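Putative antidote protein of plasmid maintenance system (Nostoc punctiforme, PDB 3CEC) is a putative antidote of a plasmid maintenance system, an antitoxin-like helix-turn-helix protein that probably binds DNA and represses transcription. Local coordinates at residues I58-A63 with L76-Q81; V22-L27 with E50-Q55; L41-Q46 with A63-K68. One frame throughout, in Å; residues are numbered along the deposited sequence.

Contact 1 (I58-A63 with L76-Q81); sequences ITVDIA and LWLNLQ
The tight part of this contact lies where the first turn of helix 60-70 meets helix 74-101. Ala63 CB sits 3.6 Å from Leu78 CG and 4.0 Å from Trp77 CB. The one-carbon side chain allows a CA-CA distance of 5.6 Å between Ala63 and Trp77. Trp77 starts toward this face, but its indole then swings away into the core, where NE1 is held by Asn72 OD1; within the same helix, Leu76 CD2 lies 3.7 Å above the ring centre. Ile58, also buried, directs CG2 at Leu78 CD2 over 4.2 Å. One polar bond closes the far end. Gln81 runs CG anti to its backbone N (chi1 -176°), bends at chi2 and so brings its amide across to the backbone of Ile58, where OE1 accepts Ile58 N at 2.8 Å. The N-H points almost straight at the oxygen (169°), yet it comes from above the carbonyl plane, 53° out of it, and not along a lone pair. NE2 meanwhile donates to Asp85 OD1, so both ends of the amide are used and its flip is settled. An alanine here would take away the amide and its bond to Ile58 N, which would probably loosen the loop leading into helix 60-70. The solvent side is looser: CA and CG2 of the exposed Val60 both stay at least 4.1 Å from Leu78 CD2. Thr59, exposed as well, turns its CB away from helix 74-101 and accepts Ile62 N on OG1 at 3.0 Å. An N-capped helix thus packs beside the long C-terminal helix, consistent with the compact all-helical domain of helix-turn-helix antitoxins.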
loop_
_atom_site.group_PDB
_atom_site.type_symbol
_atom_site.label_atom_id
_atom_site.label_comp_id
_atom_site.label_asym_id
_atom_site.label_seq_id
_atom_site.Cartn_x
_atom_site.Cartn_y
_atom_site.Cartn_z
ATOM N N ILE A 58 -3.224 -0.670 3.322
ATOM C CA ILE A 58 -3.762 -2.051 3.296
ATOM C C ILE A 58 -4.250 -2.422 4.695
ATOM O O ILE A 58 -3.475 -2.405 5.658
ATOM C CB ILE A 58 -2.618 -3.090 2.942
ATOM C CG1 ILE A 58 -2.024 -2.849 1.540
ATOM C CG2 ILE A 58 -3.102 -4.532 3.108
ATOM C CD1 ILE A 58 -2.949 -3.032 0.488
ATOM N N THR A 59 -5.518 -2.787 4.799
ATOM C CA THR A 59 -6.026 -3.357 6.014
ATOM C C THR A 59 -5.886 -4.903 5.979
ATOM O O THR A 59 -5.604 -5.498 4.942
ATOM C CB THR A 59 -7.533 -3.062 6.132
ATOM O OG1 THR A 59 -8.177 -3.596 4.981
ATOM C CG2 THR A 59 -7.808 -1.537 6.286
ATOM N N VAL A 60 -6.107 -5.577 7.117
ATOM C CA VAL A 60 -6.067 -7.029 7.107
ATOM C C VAL A 60 -7.093 -7.556 6.130
ATOM O O VAL A 60 -6.835 -8.437 5.316
ATOM C CB VAL A 60 -6.274 -7.660 8.494
ATOM C CG1 VAL A 60 -6.306 -9.193 8.430
ATOM C CG2 VAL A 60 -5.164 -7.085 9.460
ATOM N N ASP A 61 -8.287 -6.960 6.158
ATOM C CA ASP A 61 -9.358 -7.353 5.204
ATOM C C ASP A 61 -8.885 -7.267 3.722
ATOM O O ASP A 61 -9.070 -8.191 2.906
ATOM C CB ASP A 61 -10.652 -6.500 5.437
ATOM C CG ASP A 61 -11.676 -6.695 4.330
ATOM O OD1 ASP A 61 -11.599 -5.977 3.332
ATOM O OD2 ASP A 61 -12.568 -7.571 4.536
ATOM N N ILE A 62 -8.263 -6.138 3.357
ATOM C CA ILE A 62 -7.764 -5.966 1.980
ATOM C C ILE A 62 -6.657 -6.943 1.662
ATOM O O ILE A 62 -6.652 -7.562 0.567
ATOM C CB ILE A 62 -7.318 -4.533 1.695
ATOM C CG1 ILE A 62 -8.545 -3.619 1.694
ATOM C CG2 ILE A 62 -6.537 -4.478 0.367
ATOM C CD1 ILE A 62 -8.148 -2.090 1.763
ATOM N N ALA A 63 -5.783 -7.182 2.629
ATOM C CA ALA A 63 -4.683 -8.190 2.460
ATOM C C ALA A 63 -5.238 -9.589 2.240
ATOM O O ALA A 63 -4.781 -10.297 1.344
ATOM C CB ALA A 63 -3.715 -8.156 3.622
ATOM N N LEU A 76 2.306 -11.228 2.487
ATOM C CA LEU A 76 3.117 -10.462 1.491
ATOM C C LEU A 76 2.684 -8.979 1.511
ATOM O O LEU A 76 3.452 -8.021 1.657
ATOM C CB LEU A 76 2.950 -11.038 0.100
ATOM C CG LEU A 76 3.753 -10.377 -0.996
ATOM C CD1 LEU A 76 3.999 -11.464 -2.106
ATOM C CD2 LEU A 76 3.032 -9.133 -1.567
ATOM N N TRP A 77 1.381 -8.823 1.535
ATOM C CA TRP A 77 0.729 -7.506 1.436
ATOM C C TRP A 77 0.880 -6.689 2.744
ATOM O O TRP A 77 1.094 -5.473 2.702
ATOM C CB TRP A 77 -0.756 -7.668 1.033
ATOM C CG TRP A 77 -0.816 -8.236 -0.314
ATOM C CD1 TRP A 77 -1.069 -9.551 -0.678
ATOM C CD2 TRP A 77 -0.468 -7.559 -1.541
ATOM N NE1 TRP A 77 -0.951 -9.708 -2.032
ATOM C CE2 TRP A 77 -0.583 -8.515 -2.595
ATOM C CE3 TRP A 77 -0.075 -6.258 -1.845
ATOM C CZ2 TRP A 77 -0.305 -8.184 -3.900
ATOM C CZ3 TRP A 77 0.156 -5.932 -3.131
ATOM C CH2 TRP A 77 0.055 -6.889 -4.142
ATOM N N LEU A 78 0.647 -7.382 3.872
ATOM C CA LEU A 78 0.813 -6.770 5.185
ATOM C C LEU A 78 2.272 -6.382 5.397
ATOM O O LEU A 78 2.542 -5.335 5.966
ATOM C CB LEU A 78 0.282 -7.685 6.262
ATOM C CG LEU A 78 -1.250 -7.883 6.217
ATOM C CD1 LEU A 78 -1.607 -9.058 7.172
ATOM C CD2 LEU A 78 -2.006 -6.608 6.614
ATOM N N ASN A 79 3.177 -7.220 4.906
ATOM C CA ASN A 79 4.638 -6.936 5.057
ATOM C C ASN A 79 4.978 -5.687 4.280
ATOM O O ASN A 79 5.700 -4.811 4.763
ATOM C CB ASN A 79 5.481 -8.120 4.651
ATOM C CG ASN A 79 5.441 -9.271 5.682
ATOM O OD1 ASN A 79 5.028 -9.075 6.829
ATOM N ND2 ASN A 79 5.887 -10.484 5.271
ATOM N N LEU A 80 4.472 -5.590 3.063
ATOM C CA LEU A 80 4.634 -4.369 2.235
ATOM C C LEU A 80 4.173 -3.120 2.995
ATOM O O LEU A 80 4.895 -2.146 3.121
ATOM C CB LEU A 80 3.968 -4.445 0.856
ATOM C CG LEU A 80 4.604 -5.368 -0.121
ATOM C CD1 LEU A 80 3.687 -5.485 -1.330
ATOM C CD2 LEU A 80 6.026 -4.865 -0.539
ATOM N N GLN A 81 3.002 -3.200 3.575
ATOM C CA GLN A 81 2.409 -2.078 4.251
ATOM C C GLN A 81 3.223 -1.765 5.522
ATOM O O GLN A 81 3.430 -0.603 5.818
ATOM C CB GLN A 81 0.941 -2.344 4.623
ATOM C CG GLN A 81 0.304 -1.127 5.239
ATOM C CD GLN A 81 0.171 -0.005 4.247
ATOM O OE1 GLN A 81 -0.439 -0.152 3.181
ATOM N NE2 GLN A 81 0.767 1.146 4.572
#

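Contact 2 (V22-L27 with E50-Q55); sequences VIADIL and EVINGQ
The flat groups here are two side-chain amides, and neither lies in the interface. Asn53 ND2 donates to Gln55 OE1 over 3.0 Å, with the acceptor 3° out of the Asn53 amide plane, so the bond lies in the plane of that amide; on the Gln55 side the donor lies nearly along the C=O axis. At the other end of the Asn53 amide, OD1 takes a bond from Gln49 NE2. Across the segments the contact is made wholly of aliphatic groups. Ile52 carries most of it, with its branches divided among three partners. Ile52 CG2, anti to the backbone N, meets Ala24 CB at 4.0 Å, while the other branch crosses Ile23 obliquely, with Ile23 CG2 lying 4.0 Å from Ile52 CG1. The tip, Ile52 CD1, goes on to Leu27 CD1 at 4.2 Å. Ile23 uses its second branch separately: its CD1 touches Val51 CG1 at 3.9 Å, the two side chains crossing at about a right angle. Helix 45-52, probably the recognition helix, ends in a Schellman motif, with Gly54 at positive phi (70°), Gln55 N bonded to Glu50 O and Gly54 N bonded to Val51 O. Ile23 and Leu27 also rest on Phe37 of helix 34-41, and Ile23 reaches Trp77 of helix 74-101 and Leu66 of helix 60-70, which sets helix 19-30 among the other four helices of this strand-free fold.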
loop_
_atom_site.group_PDB
_atom_site.type_symbol
_atom_site.label_atom_id
_atom_site.label_comp_id
_atom_site.label_asym_id
_atom_site.label_seq_id
_atom_site.Cartn_x
_atom_site.Cartn_y
_atom_site.Cartn_z
ATOM N N VAL A 22 2.641 -1.888 -6.300
ATOM C CA VAL A 22 2.694 -3.289 -6.738
ATOM C C VAL A 22 1.392 -3.653 -7.415
ATOM O O VAL A 22 1.372 -4.275 -8.507
ATOM C CB VAL A 22 2.979 -4.268 -5.599
ATOM C CG1 VAL A 22 3.013 -5.728 -6.114
ATOM C CG2 VAL A 22 4.357 -3.868 -4.926
ATOM N N ILE A 23 0.292 -3.227 -6.812
ATOM C CA ILE A 23 -1.028 -3.460 -7.399
ATOM C C ILE A 23 -1.115 -2.830 -8.803
ATOM O O ILE A 23 -1.558 -3.473 -9.728
ATOM C CB ILE A 23 -2.189 -2.989 -6.463
ATOM C CG1 ILE A 23 -2.230 -3.903 -5.241
ATOM C CG2 ILE A 23 -3.519 -2.967 -7.205
ATOM C CD1 ILE A 23 -3.019 -3.323 -4.137
ATOM N N ALA A 24 -0.722 -1.578 -8.914
ATOM C CA ALA A 24 -0.824 -0.856 -10.214
ATOM C C ALA A 24 -0.066 -1.627 -11.301
ATOM O O ALA A 24 -0.514 -1.755 -12.466
ATOM C CB ALA A 24 -0.259 0.550 -10.075
ATOM N N ASP A 25 1.097 -2.126 -10.909
ATOM C CA ASP A 25 1.966 -2.869 -11.841
ATOM C C ASP A 25 1.280 -4.173 -12.274
ATOM O O ASP A 25 1.368 -4.569 -13.429
ATOM C CB ASP A 25 3.299 -3.145 -11.221
ATOM C CG ASP A 25 4.285 -3.734 -12.216
ATOM O OD1 ASP A 25 4.644 -3.032 -13.203
ATOM O OD2 ASP A 25 4.638 -4.884 -11.970
ATOM N N ILE A 26 0.672 -4.873 -11.305
ATOM C CA ILE A 26 -0.071 -6.111 -11.605
ATOM C C ILE A 26 -1.185 -5.799 -12.615
ATOM O O ILE A 26 -1.388 -6.534 -13.578
ATOM C CB ILE A 26 -0.630 -6.737 -10.304
ATOM C CG1 ILE A 26 0.542 -7.290 -9.460
ATOM C CG2 ILE A 26 -1.668 -7.806 -10.615
ATOM C CD1 ILE A 26 0.115 -7.680 -7.988
ATOM N N LEU A 27 -1.930 -4.738 -12.356
ATOM C CA LEU A 27 -3.112 -4.453 -13.180
ATOM C C LEU A 27 -2.598 -4.129 -14.590
ATOM O O LEU A 27 -3.227 -4.470 -15.598
ATOM C CB LEU A 27 -3.911 -3.298 -12.569
ATOM C CG LEU A 27 -4.544 -3.614 -11.204
ATOM C CD1 LEU A 27 -5.644 -2.594 -10.805
ATOM C CD2 LEU A 27 -5.108 -5.039 -11.138
ATOM N N GLU A 50 -7.551 4.343 -3.977
ATOM C CA GLU A 50 -6.902 5.019 -2.838
ATOM C C GLU A 50 -5.666 4.270 -2.407
ATOM O O GLU A 50 -4.683 4.881 -2.006
ATOM C CB GLU A 50 -7.856 5.278 -1.685
ATOM C CG GLU A 50 -8.910 6.303 -2.088
ATOM C CD GLU A 50 -10.076 6.377 -1.091
ATOM O OE1 GLU A 50 -10.234 5.453 -0.260
ATOM O OE2 GLU A 50 -10.870 7.354 -1.181
ATOM N N VAL A 51 -5.726 2.936 -2.482
ATOM C CA VAL A 51 -4.532 2.121 -2.129
ATOM C C VAL A 51 -3.447 2.369 -3.166
ATOM O O VAL A 51 -2.280 2.635 -2.860
ATOM C CB VAL A 51 -4.875 0.641 -2.025
ATOM C CG1 VAL A 51 -3.589 -0.214 -1.810
ATOM C CG2 VAL A 51 -5.848 0.361 -0.860
ATOM N N ILE A 52 -3.849 2.342 -4.417
ATOM C CA ILE A 52 -2.913 2.553 -5.531
ATOM C C ILE A 52 -2.216 3.879 -5.413
ATOM O O ILE A 52 -1.004 4.001 -5.693
ATOM C CB ILE A 52 -3.611 2.429 -6.879
ATOM C CG1 ILE A 52 -3.951 0.977 -7.097
ATOM C CG2 ILE A 52 -2.694 2.928 -8.048
ATOM C CD1 ILE A 52 -4.785 0.698 -8.417
ATOM N N ASN A 53 -2.982 4.889 -5.003
ATOM C CA ASN A 53 -2.482 6.285 -4.965
ATOM C C ASN A 53 -1.734 6.575 -3.675
ATOM O O ASN A 53 -1.268 7.694 -3.441
ATOM C CB ASN A 53 -3.591 7.325 -5.105
ATOM C CG ASN A 53 -4.417 7.231 -6.400
ATOM O OD1 ASN A 53 -3.987 6.710 -7.429
ATOM N ND2 ASN A 53 -5.620 7.818 -6.346
ATOM N N GLY A 54 -1.629 5.570 -2.818
ATOM C CA GLY A 54 -0.924 5.697 -1.549
ATOM C C GLY A 54 -1.632 6.572 -0.534
ATOM O O GLY A 54 -1.000 7.097 0.410
ATOM N N GLN A 55 -2.943 6.730 -0.714
ATOM C CA GLN A 55 -3.800 7.471 0.231
ATOM C C GLN A 55 -4.477 6.630 1.311
ATOM O O GLN A 55 -5.067 7.137 2.289
ATOM C CB GLN A 55 -4.910 8.193 -0.522
ATOM C CG GLN A 55 -4.478 9.102 -1.629
ATOM C CD GLN A 55 -5.680 9.479 -2.475
ATOM O OE1 GLN A 55 -5.835 9.022 -3.619
ATOM N NE2 GLN A 55 -6.587 10.254 -1.883
#

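Contact 3 (L41-Q46 with A63-K68); sequences LGVSNQ and AIRLGK
Leu41 and Arg65 bring their CA atoms to within 5.6 Å where helix 34-41 ends and the chain, at positive phi on Gly42 (79°), turns away beside helix 60-70. Arg65 reaches this end with a chain extended from CG to NE, and its guanidinium is turned across that chain at chi4. Arg65 NH1 donates to Leu41 O at 3.0 Å, an N-H...O angle of 164°, lying in the carbonyl plane while the oxygen sits at the guanidinium edge. The Gly42 O is also close to Arg65 NH1, at 3.3 Å, but it stands over one face of the guanidinium and the angle is too poor for a bond. A side chain at Gly42 would crowd NH1, so glycine suits both the turn and the arginine. Residues 42-44 form the turn of the helix-turn-helix: Ser44 caps helix 45-52 through OG to Thr47 N, and this helix would probably enter the DNA major groove, as in related regulators. The positive charge near the carbonyl end of helix 34-41 is likely to be favourable, and Arg65 has a second and stronger partner, its NE forming a salt bridge with Asp61 OD1. Val43 packs from the turn onto the aliphatic part of the arginine, CG1 lying 3.5 Å from Arg65 CD. On the core side of the arginine, the two methyls of Leu41 are divided: CD2 meets the backbone Arg65 O at 3.5 Å, and CD1 crosses obliquely to Leu66 CD2 at 4.0 Å. Leu66 in turn leans on Phe37 and on Trp77 of helix 74-101.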
loop_
_atom_site.group_PDB
_atom_site.type_symbol
_atom_site.label_atom_id
_atom_site.label_comp_id
_atom_site.label_asym_id
_atom_site.label_seq_id
_atom_site.Cartn_x
_atom_site.Cartn_y
_atom_site.Cartn_z
ATOM N N LEU A 41 -12.193 -8.342 -5.998
ATOM C CA LEU A 41 -11.882 -8.370 -4.564
ATOM C C LEU A 41 -13.091 -8.195 -3.698
ATOM O O LEU A 41 -13.030 -8.561 -2.530
ATOM C CB LEU A 41 -10.913 -7.243 -4.204
ATOM C CG LEU A 41 -9.546 -7.327 -4.866
ATOM C CD1 LEU A 41 -8.771 -6.064 -4.450
ATOM C CD2 LEU A 41 -8.772 -8.567 -4.483
ATOM N N GLY A 42 -14.155 -7.583 -4.221
ATOM C CA GLY A 42 -15.367 -7.278 -3.455
ATOM C C GLY A 42 -15.178 -6.051 -2.586
ATOM O O GLY A 42 -15.643 -6.001 -1.452
ATOM N N VAL A 43 -14.456 -5.065 -3.129
ATOM C CA VAL A 43 -14.380 -3.731 -2.503
ATOM C C VAL A 43 -14.693 -2.691 -3.583
ATOM O O VAL A 43 -14.828 -3.027 -4.737
ATOM C CB VAL A 43 -13.013 -3.417 -1.895
ATOM C CG1 VAL A 43 -12.703 -4.474 -0.778
ATOM C CG2 VAL A 43 -11.892 -3.307 -2.908
ATOM N N SER A 44 -14.803 -1.454 -3.199
ATOM C CA SER A 44 -15.148 -0.428 -4.179
ATOM C C SER A 44 -13.940 -0.057 -5.030
ATOM O O SER A 44 -12.771 -0.187 -4.615
ATOM C CB SER A 44 -15.653 0.809 -3.475
ATOM O OG SER A 44 -14.647 1.550 -2.797
ATOM N N ASN A 45 -14.231 0.537 -6.181
ATOM C CA ASN A 45 -13.190 1.049 -7.063
ATOM C C ASN A 45 -12.397 2.112 -6.331
ATOM O O ASN A 45 -11.194 2.129 -6.386
ATOM C CB ASN A 45 -13.845 1.634 -8.306
ATOM C CG ASN A 45 -12.861 2.076 -9.328
ATOM O OD1 ASN A 45 -11.770 1.557 -9.418
ATOM N ND2 ASN A 45 -13.236 3.093 -10.089
ATOM N N GLN A 46 -13.114 2.981 -5.618
ATOM C CA GLN A 46 -12.512 4.060 -4.863
ATOM C C GLN A 46 -11.466 3.515 -3.908
ATOM O O GLN A 46 -10.340 3.984 -3.855
ATOM C CB GLN A 46 -13.590 4.831 -4.105
ATOM C CG GLN A 46 -13.066 6.017 -3.372
ATOM C CD GLN A 46 -12.681 7.126 -4.306
ATOM O OE1 GLN A 46 -13.207 7.222 -5.429
ATOM N NE2 GLN A 46 -11.760 7.987 -3.857
ATOM N N ALA A 63 -5.783 -7.182 2.629
ATOM C CA ALA A 63 -4.683 -8.190 2.460
ATOM C C ALA A 63 -5.238 -9.589 2.240
ATOM O O ALA A 63 -4.781 -10.297 1.344
ATOM C CB ALA A 63 -3.715 -8.156 3.622
ATOM N N ILE A 64 -6.286 -9.946 2.967
ATOM C CA ILE A 64 -6.938 -11.244 2.784
ATOM C C ILE A 64 -7.522 -11.391 1.416
ATOM O O ILE A 64 -7.378 -12.369 0.705
ATOM C CB ILE A 64 -7.964 -11.533 3.891
ATOM C CG1 ILE A 64 -7.280 -11.716 5.215
ATOM C CG2 ILE A 64 -8.875 -12.739 3.444
ATOM C CD1 ILE A 64 -6.689 -13.110 5.370
ATOM N N ARG A 65 -8.178 -10.324 0.949
ATOM C CA ARG A 65 -8.790 -10.361 -0.377
ATOM C C ARG A 65 -7.736 -10.466 -1.498
ATOM O O ARG A 65 -7.886 -11.254 -2.410
ATOM C CB ARG A 65 -9.673 -9.142 -0.588
ATOM C CG ARG A 65 -10.879 -9.027 0.368
ATOM C CD ARG A 65 -11.613 -7.670 0.195
ATOM N NE ARG A 65 -12.558 -7.464 1.289
ATOM C CZ ARG A 65 -13.790 -7.922 1.266
ATOM N NH1 ARG A 65 -14.290 -8.504 0.170
ATOM N NH2 ARG A 65 -14.543 -7.760 2.337
ATOM N N LEU A 66 -6.673 -9.689 -1.343
ATOM C CA LEU A 66 -5.552 -9.722 -2.284
ATOM C C LEU A 66 -4.962 -11.090 -2.323
ATOM O O LEU A 66 -4.728 -11.660 -3.409
ATOM C CB LEU A 66 -4.505 -8.662 -1.960
ATOM C CG LEU A 66 -4.945 -7.198 -2.257
ATOM C CD1 LEU A 66 -4.015 -6.209 -1.484
ATOM C CD2 LEU A 66 -4.951 -6.910 -3.739
ATOM N N GLY A 67 -4.767 -11.636 -1.159
ATOM C CA GLY A 67 -4.132 -12.938 -0.968
ATOM C C GLY A 67 -4.951 -14.003 -1.702
ATOM O O GLY A 67 -4.387 -14.891 -2.384
ATOM N N LYS A 68 -6.271 -13.962 -1.538
ATOM C CA LYS A 68 -7.152 -14.982 -2.166
ATOM C C LYS A 68 -7.225 -14.780 -3.658
ATOM O O LYS A 68 -7.121 -15.760 -4.464
ATOM C CB LYS A 68 -8.524 -14.967 -1.545
ATOM C CG LYS A 68 -8.544 -15.491 -0.116
ATOM C CD LYS A 68 -9.967 -15.742 0.289
ATOM C CE LYS A 68 -10.092 -16.141 1.755
ATOM N NZ LYS A 68 -9.411 -17.436 2.108
#

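How the contacts relate
The centres of contacts 1 and 3 lie about 10 Å apart, and each lies about 12 Å from that of contact 2, so all three belong to one small helical domain. Along the chain contact 2 closes before contact 1 opens, whereas contact 3 crosses both. Contacts 1 and 3 share helix 60-70 and Ala63. Contact 2 takes in the end of helix 45-52, while contact 3 touches through the turn before it and the end of helix 34-41. Their side chains merge in a common core: Trp77 CH2 lies 3.7 Å from Val22 CG1, and Ile23 CD1 4.0 Å from Leu66 CD1. The helix-turn-helix is thus held from several directions, consistent with a presented recognition helix.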